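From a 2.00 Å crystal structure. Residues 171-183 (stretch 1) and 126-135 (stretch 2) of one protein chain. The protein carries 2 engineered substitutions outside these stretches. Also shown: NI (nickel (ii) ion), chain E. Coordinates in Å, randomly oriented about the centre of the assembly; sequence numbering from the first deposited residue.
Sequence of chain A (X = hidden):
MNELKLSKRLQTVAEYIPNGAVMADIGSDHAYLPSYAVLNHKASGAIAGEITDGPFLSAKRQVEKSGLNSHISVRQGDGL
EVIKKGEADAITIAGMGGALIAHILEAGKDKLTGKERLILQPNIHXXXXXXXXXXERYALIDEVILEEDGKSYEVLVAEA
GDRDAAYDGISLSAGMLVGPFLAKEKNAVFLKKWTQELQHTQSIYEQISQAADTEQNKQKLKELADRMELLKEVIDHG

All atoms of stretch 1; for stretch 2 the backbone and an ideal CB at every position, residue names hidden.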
# COMPACT_ATOMS: atom_id res chain seq x y z
N SER A 171 -1.18 -20.24 0.82
CA SER A 171 -2.09 -20.07 1.94
C SER A 171 -2.45 -18.60 2.14
O SER A 171 -1.62 -17.73 1.96
CB SER A 171 -1.48 -20.61 3.22
OG SER A 171 -0.37 -19.84 3.63
N LEU A 172 -3.69 -18.34 2.51
CA LEU A 172 -4.13 -16.99 2.74
C LEU A 172 -3.23 -16.38 3.79
O LEU A 172 -2.81 -15.24 3.69
CB LEU A 172 -5.57 -16.95 3.23
CG LEU A 172 -6.64 -17.16 2.17
CD1 LEU A 172 -8.00 -16.85 2.74
CD2 LEU A 172 -6.34 -16.29 0.98
N SER A 173 -2.95 -17.18 4.80
CA SER A 173 -2.12 -16.76 5.90
C SER A 173 -0.81 -16.16 5.43
O SER A 173 -0.48 -15.03 5.76
CB SER A 173 -1.86 -17.93 6.84
OG SER A 173 -1.02 -17.53 7.89
N ALA A 174 -0.06 -16.92 4.65
CA ALA A 174 1.22 -16.45 4.14
C ALA A 174 1.05 -15.39 3.06
O ALA A 174 1.66 -14.34 3.11
CB ALA A 174 2.04 -17.61 3.62
N GLY A 175 0.22 -15.69 2.08
CA GLY A 175 -0.02 -14.78 0.99
C GLY A 175 -0.31 -13.37 1.47
O GLY A 175 0.26 -12.41 0.98
N MET A 176 -1.18 -13.27 2.46
CA MET A 176 -1.57 -11.98 2.99
C MET A 176 -0.43 -11.25 3.69
O MET A 176 -0.40 -10.03 3.71
CB MET A 176 -2.73 -12.14 3.96
CG MET A 176 -4.01 -12.58 3.29
SD MET A 176 -5.42 -12.29 4.34
CE MET A 176 -6.74 -12.82 3.26
N LEU A 177 0.49 -12.01 4.26
CA LEU A 177 1.60 -11.42 4.97
C LEU A 177 2.73 -10.97 4.07
O LEU A 177 3.20 -9.86 4.18
CB LEU A 177 2.16 -12.39 6.00
CG LEU A 177 3.37 -11.86 6.75
CD1 LEU A 177 2.98 -10.69 7.63
CD2 LEU A 177 4.03 -12.95 7.56
N VAL A 178 3.17 -11.84 3.18
CA VAL A 178 4.29 -11.50 2.32
C VAL A 178 3.91 -11.07 0.92
O VAL A 178 4.71 -10.48 0.22
CB VAL A 178 5.28 -12.67 2.25
CG1 VAL A 178 5.73 -13.06 3.64
CG2 VAL A 178 4.67 -13.86 1.55
N GLY A 179 2.68 -11.36 0.51
CA GLY A 179 2.25 -10.99 -0.82
C GLY A 179 2.21 -12.20 -1.72
O GLY A 179 3.22 -12.84 -1.97
N PRO A 180 1.03 -12.53 -2.23
CA PRO A 180 0.89 -13.68 -3.11
C PRO A 180 1.74 -13.57 -4.37
O PRO A 180 2.40 -14.53 -4.74
CB PRO A 180 -0.59 -13.70 -3.46
CG PRO A 180 -1.09 -12.34 -3.14
CD PRO A 180 -0.24 -11.80 -2.06
N PHE A 181 1.71 -12.42 -5.03
CA PHE A 181 2.49 -12.22 -6.23
C PHE A 181 3.96 -12.17 -5.86
O PHE A 181 4.79 -12.80 -6.49
CB PHE A 181 2.11 -10.92 -6.92
CG PHE A 181 0.79 -10.97 -7.62
CD1 PHE A 181 0.69 -11.44 -8.91
CD2 PHE A 181 -0.36 -10.53 -6.99
CE1 PHE A 181 -0.52 -11.49 -9.56
CE2 PHE A 181 -1.57 -10.58 -7.64
CZ PHE A 181 -1.66 -11.06 -8.92
N LEU A 182 4.26 -11.42 -4.81
CA LEU A 182 5.62 -11.28 -4.35
C LEU A 182 6.22 -12.64 -4.04
O LEU A 182 7.36 -12.91 -4.36
CB LEU A 182 5.68 -10.36 -3.13
CG LEU A 182 5.15 -8.97 -3.44
CD1 LEU A 182 5.23 -8.06 -2.23
CD2 LEU A 182 5.88 -8.36 -4.62
N ALA A 183 5.43 -13.48 -3.40
CA ALA A 183 5.87 -14.82 -3.02
C ALA A 183 6.27 -15.65 -4.24
O ALA A 183 7.26 -16.34 -4.20
CB ALA A 183 4.79 -15.53 -2.24
N UNK A 126 2.10 -4.43 4.97
CA UNK A 126 1.25 -4.44 3.89
C UNK A 126 0.10 -5.47 4.19
O UNK A 126 -0.97 -5.39 3.58
CB UNK A 126 2.04 -4.76 2.62
N UNK A 127 0.33 -6.42 5.11
CA UNK A 127 -0.65 -7.42 5.46
C UNK A 127 -2.01 -6.82 5.84
O UNK A 127 -3.04 -7.36 5.47
CB UNK A 127 -0.12 -8.27 6.61
N UNK A 128 -2.01 -5.71 6.57
CA UNK A 128 -3.26 -5.08 6.97
C UNK A 128 -4.09 -4.70 5.74
O UNK A 128 -5.31 -4.72 5.78
CB UNK A 128 -2.98 -3.85 7.83
N UNK A 129 -3.41 -4.35 4.66
CA UNK A 129 -4.07 -3.97 3.44
C UNK A 129 -4.65 -5.19 2.75
O UNK A 129 -5.77 -5.15 2.26
CB UNK A 129 -3.10 -3.23 2.51
N UNK A 130 -3.89 -6.27 2.71
CA UNK A 130 -4.35 -7.49 2.08
C UNK A 130 -5.56 -8.06 2.81
O UNK A 130 -6.50 -8.53 2.19
CB UNK A 130 -3.22 -8.52 2.03
N UNK A 131 -5.54 -8.00 4.13
CA UNK A 131 -6.65 -8.50 4.92
C UNK A 131 -7.90 -7.68 4.62
O UNK A 131 -8.97 -8.22 4.46
CB UNK A 131 -6.32 -8.46 6.41
N UNK A 132 -7.74 -6.37 4.53
CA UNK A 132 -8.86 -5.49 4.23
C UNK A 132 -9.38 -5.74 2.82
O UNK A 132 -10.57 -5.84 2.60
CB UNK A 132 -8.45 -4.03 4.39
N UNK A 133 -8.46 -5.85 1.87
CA UNK A 133 -8.82 -6.08 0.48
C UNK A 133 -9.62 -7.37 0.32
O UNK A 133 -10.64 -7.40 -0.36
CB UNK A 133 -7.56 -6.13 -0.39
N UNK A 134 -9.15 -8.43 0.95
CA UNK A 134 -9.81 -9.72 0.87
C UNK A 134 -11.23 -9.67 1.43
O UNK A 134 -12.07 -10.49 1.10
CB UNK A 134 -8.99 -10.77 1.62
N UNK A 135 -11.42 -8.81 2.41
CA UNK A 135 -12.68 -8.71 3.11
C UNK A 135 -13.68 -7.90 2.33
O UNK A 135 -14.86 -8.17 2.38
CB UNK A 135 -12.47 -8.10 4.50
NI NI E . 0.81 -3.21 11.44

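Position 126 sends its CA-to-CB bond sideways, and the ideal CB lies 5.5 Å from Leu177 O. Stretch 1 offers little here, so many residues would do; it is Ala126, whose O accepts from the backbone N of 129 and of 130.

Position 127 points toward stretch 1. Its ideal CB is 3.4 Å from Met176 O and 3.9 Å from Leu177 CA, so a compact apolar side chain suits: there is carbon to cover but little depth. Val127 fits, with CB 4.1 Å from Leu177 CD1. The close backbone approach also brings Val127 CA within 3.2 Å of Met176 O, a CA-H...O contact, and water 1 bridges Val127 N and Leu177 O.

Position 128 points away, so stretch 1 sets no preference. The nickel ion, about 5.3 Å from the ideal CB, favours a ligand long enough to reach it, histidine above all or glutamate. His128 binds it through NE2 at 1.9 Å. Position 129 has nothing of stretch 1 within 5.5 Å of its ideal CB; Ile129 leads away.

Position 130 points toward the C-terminal end of helix 172-178, where carbonyl groups lack helical partners. The ideal CB is 3.6 Å from Met176 O, and beyond it Gly179 leaves an open path. A long donor, lysine or arginine, would suit; a planar group could also lie against the glycine. Arg130 does both: NH1 donates to Met176 O at 2.9 Å, while one guanidinium face is covered by Gly179, whose CA is 3.2 Å from NH2. An ideal CB on Gly179 would stand 2.7 Å from Arg130 NH2, a clash. The side chain packs as a knob among Gly175, Met176, Pro180 and Leu182, and water 2 links NH1 to Leu177 O.

Position 131 points sideways, its ideal CB 4.4 Å from Met176 SD. A flexible chain with an aliphatic stem and a polar end would suit, as would methionine. Glu131 lays CG 3.7 Å from Met176 SD.

Positions 132 and 133 are out of reach of stretch 1 and take Trp132 and Leu133, for which it gives no reason.

Position 134 points toward stretch 1, with the ideal CB a tight 3.5 Å from Met176 CE and Leu172 farther along. A broad apolar or aromatic side chain could span both. In Tyr134 the ring does so: CG is 3.4 Å from Met176 CE and CZ 3.7 Å from Leu172 CD1. Met176 thus fits as a knob among 127, 130, 131 and 134.

Position 135 points sideways without touching stretch 1; Lys135 leads away.

Stretch 2 (126-135) AVHIREWLYK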
# COMPACT_ATOMS: atom_id res chain seq x y z
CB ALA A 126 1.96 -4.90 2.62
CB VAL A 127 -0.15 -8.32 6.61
CG1 VAL A 127 0.21 -7.50 7.82
CG2 VAL A 127 -1.18 -9.38 6.95
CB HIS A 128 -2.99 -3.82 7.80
CG HIS A 128 -2.20 -4.07 9.04
ND1 HIS A 128 -2.63 -4.90 10.05
CD2 HIS A 128 -1.01 -3.58 9.45
CE1 HIS A 128 -1.74 -4.91 11.02
NE2 HIS A 128 -0.74 -4.12 10.68
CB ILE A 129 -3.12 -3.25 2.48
CG1 ILE A 129 -2.63 -1.95 3.10
CG2 ILE A 129 -3.80 -2.95 1.16
CD1 ILE A 129 -1.68 -1.18 2.23
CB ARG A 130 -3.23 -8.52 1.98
CG ARG A 130 -2.13 -8.13 1.02
CD ARG A 130 -1.13 -9.24 0.80
NE ARG A 130 0.07 -8.76 0.12
CZ ARG A 130 1.13 -8.27 0.74
NH1 ARG A 130 1.15 -8.19 2.06
NH2 ARG A 130 2.16 -7.86 0.05
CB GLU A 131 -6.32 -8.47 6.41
CG GLU A 131 -5.32 -9.53 6.82
CD GLU A 131 -5.01 -9.51 8.30
OE1 GLU A 131 -5.41 -8.56 8.97
OE2 GLU A 131 -4.37 -10.45 8.79
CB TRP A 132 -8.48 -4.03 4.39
CG TRP A 132 -9.62 -3.13 4.20
CD1 TRP A 132 -10.50 -2.73 5.14
CD2 TRP A 132 -10.04 -2.54 2.98
NE1 TRP A 132 -11.45 -1.91 4.59
CE2 TRP A 132 -11.18 -1.78 3.25
CE3 TRP A 132 -9.56 -2.58 1.67
CZ2 TRP A 132 -11.85 -1.07 2.28
CZ3 TRP A 132 -10.22 -1.87 0.71
CH2 TRP A 132 -11.35 -1.12 1.01
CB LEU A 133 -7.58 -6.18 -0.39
CG LEU A 133 -6.84 -4.88 -0.69
CD1 LEU A 133 -5.62 -5.18 -1.53
CD2 LEU A 133 -7.74 -3.89 -1.39
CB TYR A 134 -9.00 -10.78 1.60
CG TYR A 134 -9.50 -12.17 1.39
CD1 TYR A 134 -9.04 -12.93 0.34
CD2 TYR A 134 -10.43 -12.72 2.23
CE1 TYR A 134 -9.50 -14.21 0.13
CE2 TYR A 134 -10.91 -13.99 2.04
CZ TYR A 134 -10.43 -14.74 0.99
OH TYR A 134 -10.89 -16.01 0.80
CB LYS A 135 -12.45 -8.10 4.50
CG LYS A 135 -13.68 -7.52 5.16
CD LYS A 135 -13.38 -7.01 6.55
CE LYS A 135 -12.71 -5.65 6.53
NZ LYS A 135 -13.66 -4.54 6.29
O HOH W 1 3.20 -7.39 5.58
O HOH W 2 4.07 -7.89 2.44
O HOH W 3 0.54 -4.27 12.98
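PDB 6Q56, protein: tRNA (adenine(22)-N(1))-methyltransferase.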